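Local coordinates for encapsidation protein (Bacillus phage phi29, PDB 5HD9) that probably hydrolyses ATP to drive packaging of the viral DNA, its N-terminal domain forming the ASCE-type ATPase of the motor, at residues Ser28-Ile40 / Tyr62-Glu74. Sequence-based numbering, arbitrary orientation.
Sequences SYAMKVYPINRFI and YFNDVAQEFPDHE
In this ASCE ATPase domain, the helix after the probable P-loop (Walker A) packs one flank against residues 62-74, part of the connection from strand 45-50 to strand 75-78. Four CH-pi contacts follow one another along the helix. Near its start, Val-66 CG1 lies over one face of the Tyr-29 ring, 4.1 Å from the centroid. With CG anti to the backbone N (chi1 -180°), Tyr-29 reaches out from the helix to the loop, and its OH donates to Glu-69 OE2 at 2.9 Å, meeting the oxygen on its anti side and 27° out of the carboxylate plane. One turn on, Lys-32 runs past Tyr-62 in the opposite sense, CE over the ring face; NZ stays 4.5 Å from Asp-65 OD2, beyond salt-bridge range. Two waters tie the Tyr-62 hydroxyl to the kinked backbone, one bonded to Met-31 O and the other to Lys-32 O, while Phe-82 stacks on the Tyr-62 ring. Ile-36 divides its branches: CD1 meets the Phe-63 ring edge at CE1 (3.5 Å) and touches Val-66 CG2 tip to tip, whereas CG2 presses onto the Phe-70 face, 3.4 Å from the centroid. The amide of Asn-37 borders the edge of that same ring, its ND2 weakly bonded to Val-33 O. At the far end, His-73, which closes a type I turn begun at Phe-70, is hydrogen-bonded through ND1 to Asp-85, and Ile-40 CD1 sits above its imidazole centre, 3.6 Å from the centroid and only 7° off the normal.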
# COMPACT_ATOMS: atom_id res chain seq x y z
N SER A 28 -4.61 -5.88 -4.74
CA SER A 28 -4.62 -5.91 -3.28
C SER A 28 -4.01 -7.20 -2.77
O SER A 28 -3.25 -7.21 -1.80
CB SER A 28 -6.06 -5.76 -2.77
OG SER A 28 -6.57 -4.48 -3.07
N TYR A 29 -4.37 -8.30 -3.42
CA TYR A 29 -3.82 -9.61 -3.09
C TYR A 29 -2.30 -9.62 -3.24
O TYR A 29 -1.58 -10.03 -2.33
CB TYR A 29 -4.44 -10.67 -4.00
CG TYR A 29 -3.94 -12.08 -3.75
CD1 TYR A 29 -2.77 -12.54 -4.35
CD2 TYR A 29 -4.64 -12.95 -2.93
CE1 TYR A 29 -2.32 -13.83 -4.12
CE2 TYR A 29 -4.20 -14.23 -2.70
CZ TYR A 29 -3.04 -14.67 -3.30
OH TYR A 29 -2.60 -15.95 -3.07
N ALA A 30 -1.82 -9.17 -4.39
CA ALA A 30 -0.39 -9.13 -4.68
C ALA A 30 0.37 -8.34 -3.63
O ALA A 30 1.49 -8.69 -3.27
CB ALA A 30 -0.15 -8.54 -6.06
N MSE A 31 -0.25 -7.27 -3.13
CA MSE A 31 0.42 -6.37 -2.20
C MSE A 31 0.25 -6.84 -0.75
O MSE A 31 0.67 -6.15 0.18
CB MSE A 31 -0.11 -4.95 -2.36
CG MSE A 31 0.34 -4.26 -3.66
SE MSE A 31 2.28 -4.29 -3.91
CE MSE A 31 2.45 -5.85 -5.05
N LYS A 32 -0.36 -8.00 -0.57
CA LYS A 32 -0.28 -8.73 0.69
C LYS A 32 0.89 -9.71 0.58
O LYS A 32 1.73 -9.81 1.48
CB LYS A 32 -1.58 -9.46 1.02
CG LYS A 32 -2.78 -8.58 1.40
CD LYS A 32 -3.97 -9.45 1.83
CE LYS A 32 -5.22 -8.66 2.25
NZ LYS A 32 -5.07 -7.18 2.24
N VAL A 33 0.95 -10.43 -0.54
CA VAL A 33 1.99 -11.43 -0.78
C VAL A 33 3.40 -10.84 -0.79
O VAL A 33 4.32 -11.43 -0.23
CB VAL A 33 1.76 -12.17 -2.13
CG1 VAL A 33 2.95 -13.07 -2.48
CG2 VAL A 33 0.49 -12.98 -2.08
N TYR A 34 3.57 -9.69 -1.43
CA TYR A 34 4.90 -9.11 -1.60
C TYR A 34 5.56 -8.78 -0.26
O TYR A 34 6.65 -9.26 0.02
CB TYR A 34 4.84 -7.87 -2.49
CG TYR A 34 6.14 -7.11 -2.55
CD1 TYR A 34 7.20 -7.57 -3.31
CD2 TYR A 34 6.32 -5.92 -1.84
CE1 TYR A 34 8.40 -6.89 -3.36
CE2 TYR A 34 7.51 -5.23 -1.89
CZ TYR A 34 8.55 -5.72 -2.65
OH TYR A 34 9.74 -5.02 -2.70
N PRO A 35 4.90 -7.96 0.59
CA PRO A 35 5.55 -7.64 1.87
C PRO A 35 5.74 -8.85 2.79
O PRO A 35 6.71 -8.88 3.55
CB PRO A 35 4.60 -6.62 2.51
CG PRO A 35 3.31 -6.76 1.77
CD PRO A 35 3.66 -7.20 0.40
N ILE A 36 4.84 -9.82 2.73
CA ILE A 36 4.99 -11.03 3.53
C ILE A 36 6.25 -11.78 3.09
O ILE A 36 6.99 -12.29 3.93
CB ILE A 36 3.76 -11.96 3.40
CG1 ILE A 36 2.57 -11.34 4.12
CG2 ILE A 36 4.04 -13.34 3.99
CD1 ILE A 36 1.25 -12.00 3.84
N ASN A 37 6.50 -11.82 1.79
CA ASN A 37 7.71 -12.46 1.27
C ASN A 37 8.96 -11.70 1.67
O ASN A 37 10.00 -12.31 1.94
CB ASN A 37 7.64 -12.59 -0.25
CG ASN A 37 7.04 -13.91 -0.70
OD1 ASN A 37 7.59 -14.98 -0.44
ND2 ASN A 37 5.92 -13.84 -1.40
N ARG A 38 8.88 -10.37 1.69
CA ARG A 38 10.03 -9.55 2.06
C ARG A 38 10.40 -9.79 3.52
O ARG A 38 11.58 -9.79 3.88
CB ARG A 38 9.77 -8.06 1.82
CG ARG A 38 9.54 -7.66 0.36
CD ARG A 38 10.68 -8.03 -0.58
NE ARG A 38 11.93 -7.34 -0.26
CZ ARG A 38 13.03 -7.40 -1.00
NH1 ARG A 38 13.06 -8.14 -2.10
NH2 ARG A 38 14.12 -6.74 -0.63
N PHE A 39 9.39 -9.99 4.37
CA PHE A 39 9.68 -10.25 5.78
C PHE A 39 10.30 -11.62 5.98
O PHE A 39 11.29 -11.77 6.70
CB PHE A 39 8.42 -10.15 6.65
CG PHE A 39 8.71 -10.35 8.11
CD1 PHE A 39 9.22 -9.31 8.87
CD2 PHE A 39 8.52 -11.58 8.72
CE1 PHE A 39 9.51 -9.49 10.21
CE2 PHE A 39 8.81 -11.77 10.05
CZ PHE A 39 9.31 -10.72 10.80
N ILE A 40 9.71 -12.63 5.35
CA ILE A 40 10.18 -14.00 5.48
C ILE A 40 11.61 -14.12 4.96
O ILE A 40 12.45 -14.79 5.57
CB ILE A 40 9.26 -14.98 4.73
CG1 ILE A 40 7.91 -15.06 5.45
CG2 ILE A 40 9.89 -16.37 4.64
CD1 ILE A 40 6.85 -15.87 4.72
N TYR A 62 -7.12 -10.17 7.73
CA TYR A 62 -6.13 -9.69 6.76
C TYR A 62 -5.40 -10.80 6.00
O TYR A 62 -5.20 -10.70 4.79
CB TYR A 62 -5.11 -8.80 7.47
CG TYR A 62 -4.01 -8.26 6.57
CD1 TYR A 62 -4.19 -7.07 5.86
CD2 TYR A 62 -2.80 -8.92 6.45
CE1 TYR A 62 -3.19 -6.57 5.04
CE2 TYR A 62 -1.79 -8.43 5.63
CZ TYR A 62 -1.99 -7.25 4.93
OH TYR A 62 -0.98 -6.77 4.13
N PHE A 63 -5.02 -11.86 6.70
CA PHE A 63 -4.20 -12.91 6.10
C PHE A 63 -5.01 -14.00 5.38
O PHE A 63 -4.43 -14.88 4.76
CB PHE A 63 -3.32 -13.57 7.16
CG PHE A 63 -2.16 -12.73 7.60
CD1 PHE A 63 -1.19 -12.33 6.68
CD2 PHE A 63 -2.02 -12.34 8.92
CE1 PHE A 63 -0.12 -11.56 7.08
CE2 PHE A 63 -0.95 -11.56 9.32
CZ PHE A 63 -0.00 -11.17 8.40
N ASN A 64 -6.34 -13.93 5.46
CA ASN A 64 -7.19 -14.96 4.87
C ASN A 64 -6.99 -15.11 3.36
O ASN A 64 -7.01 -16.23 2.84
CB ASN A 64 -8.66 -14.68 5.16
CG ASN A 64 -9.04 -14.96 6.61
OD1 ASN A 64 -8.27 -15.55 7.36
ND2 ASN A 64 -10.25 -14.55 6.99
N ASP A 65 -6.80 -13.99 2.67
CA ASP A 65 -6.56 -14.01 1.23
C ASP A 65 -5.36 -14.87 0.86
O ASP A 65 -5.38 -15.62 -0.11
CB ASP A 65 -6.34 -12.60 0.69
CG ASP A 65 -7.63 -11.82 0.53
OD1 ASP A 65 -8.69 -12.44 0.32
OD2 ASP A 65 -7.57 -10.57 0.60
N VAL A 66 -4.31 -14.77 1.67
CA VAL A 66 -2.99 -15.26 1.29
C VAL A 66 -2.51 -16.42 2.16
O VAL A 66 -1.37 -16.86 2.04
CB VAL A 66 -1.96 -14.11 1.37
CG1 VAL A 66 -2.38 -12.98 0.44
CG2 VAL A 66 -1.84 -13.60 2.80
N ALA A 67 -3.38 -16.91 3.04
CA ALA A 67 -3.01 -17.97 3.97
C ALA A 67 -2.54 -19.22 3.24
O ALA A 67 -1.66 -19.94 3.72
CB ALA A 67 -4.18 -18.30 4.88
N GLN A 68 -3.11 -19.49 2.07
CA GLN A 68 -2.79 -20.70 1.32
C GLN A 68 -1.42 -20.58 0.64
O GLN A 68 -0.85 -21.59 0.22
CB GLN A 68 -3.87 -20.99 0.27
CG GLN A 68 -5.30 -20.76 0.75
CD GLN A 68 -5.63 -21.47 2.05
OE1 GLN A 68 -5.07 -22.52 2.36
NE2 GLN A 68 -6.54 -20.89 2.83
N GLU A 69 -0.89 -19.37 0.55
CA GLU A 69 0.43 -19.14 -0.05
C GLU A 69 1.58 -19.42 0.91
O GLU A 69 2.71 -19.65 0.49
CB GLU A 69 0.54 -17.70 -0.54
CG GLU A 69 -0.31 -17.39 -1.76
CD GLU A 69 0.50 -17.14 -3.04
OE1 GLU A 69 1.75 -17.08 -2.98
OE2 GLU A 69 -0.11 -17.00 -4.12
N PHE A 70 1.28 -19.37 2.21
CA PHE A 70 2.29 -19.53 3.24
C PHE A 70 1.83 -20.54 4.29
O PHE A 70 1.71 -20.21 5.47
CB PHE A 70 2.59 -18.19 3.91
CG PHE A 70 2.95 -17.09 2.94
CD1 PHE A 70 4.26 -16.93 2.51
CD2 PHE A 70 1.98 -16.22 2.47
CE1 PHE A 70 4.59 -15.92 1.62
CE2 PHE A 70 2.31 -15.21 1.59
CZ PHE A 70 3.61 -15.06 1.16
N PRO A 71 1.58 -21.79 3.86
CA PRO A 71 1.03 -22.79 4.78
C PRO A 71 1.95 -23.13 5.94
O PRO A 71 1.47 -23.46 7.03
CB PRO A 71 0.82 -24.01 3.87
CG PRO A 71 1.82 -23.84 2.78
CD PRO A 71 1.88 -22.36 2.53
N ASP A 72 3.26 -23.05 5.72
CA ASP A 72 4.24 -23.42 6.74
C ASP A 72 4.75 -22.22 7.53
O ASP A 72 5.80 -22.27 8.16
CB ASP A 72 5.42 -24.16 6.10
CG ASP A 72 4.99 -25.43 5.39
OD1 ASP A 72 4.24 -26.23 6.00
OD2 ASP A 72 5.39 -25.63 4.22
N HIS A 73 3.99 -21.13 7.47
CA HIS A 73 4.26 -19.95 8.28
C HIS A 73 3.01 -19.60 9.06
O HIS A 73 1.90 -19.71 8.54
CB HIS A 73 4.71 -18.78 7.40
CG HIS A 73 6.05 -18.96 6.78
ND1 HIS A 73 7.23 -18.67 7.43
CD2 HIS A 73 6.41 -19.42 5.55
CE1 HIS A 73 8.25 -18.93 6.64
NE2 HIS A 73 7.79 -19.39 5.50
N GLU A 74 3.18 -19.20 10.32
CA GLU A 74 2.05 -18.83 11.16
C GLU A 74 1.78 -17.34 11.01
O GLU A 74 2.57 -16.50 11.46
CB GLU A 74 2.31 -19.21 12.62
CG GLU A 74 1.06 -19.57 13.41
CD GLU A 74 0.25 -20.69 12.77
OE1 GLU A 74 0.86 -21.56 12.10
OE2 GLU A 74 -0.99 -20.70 12.92
O HOH W 1 -1.19 -4.95 1.96
O HOH W 2 1.22 -7.99 3.86
O HOH W 3 5.13 -16.37 -2.57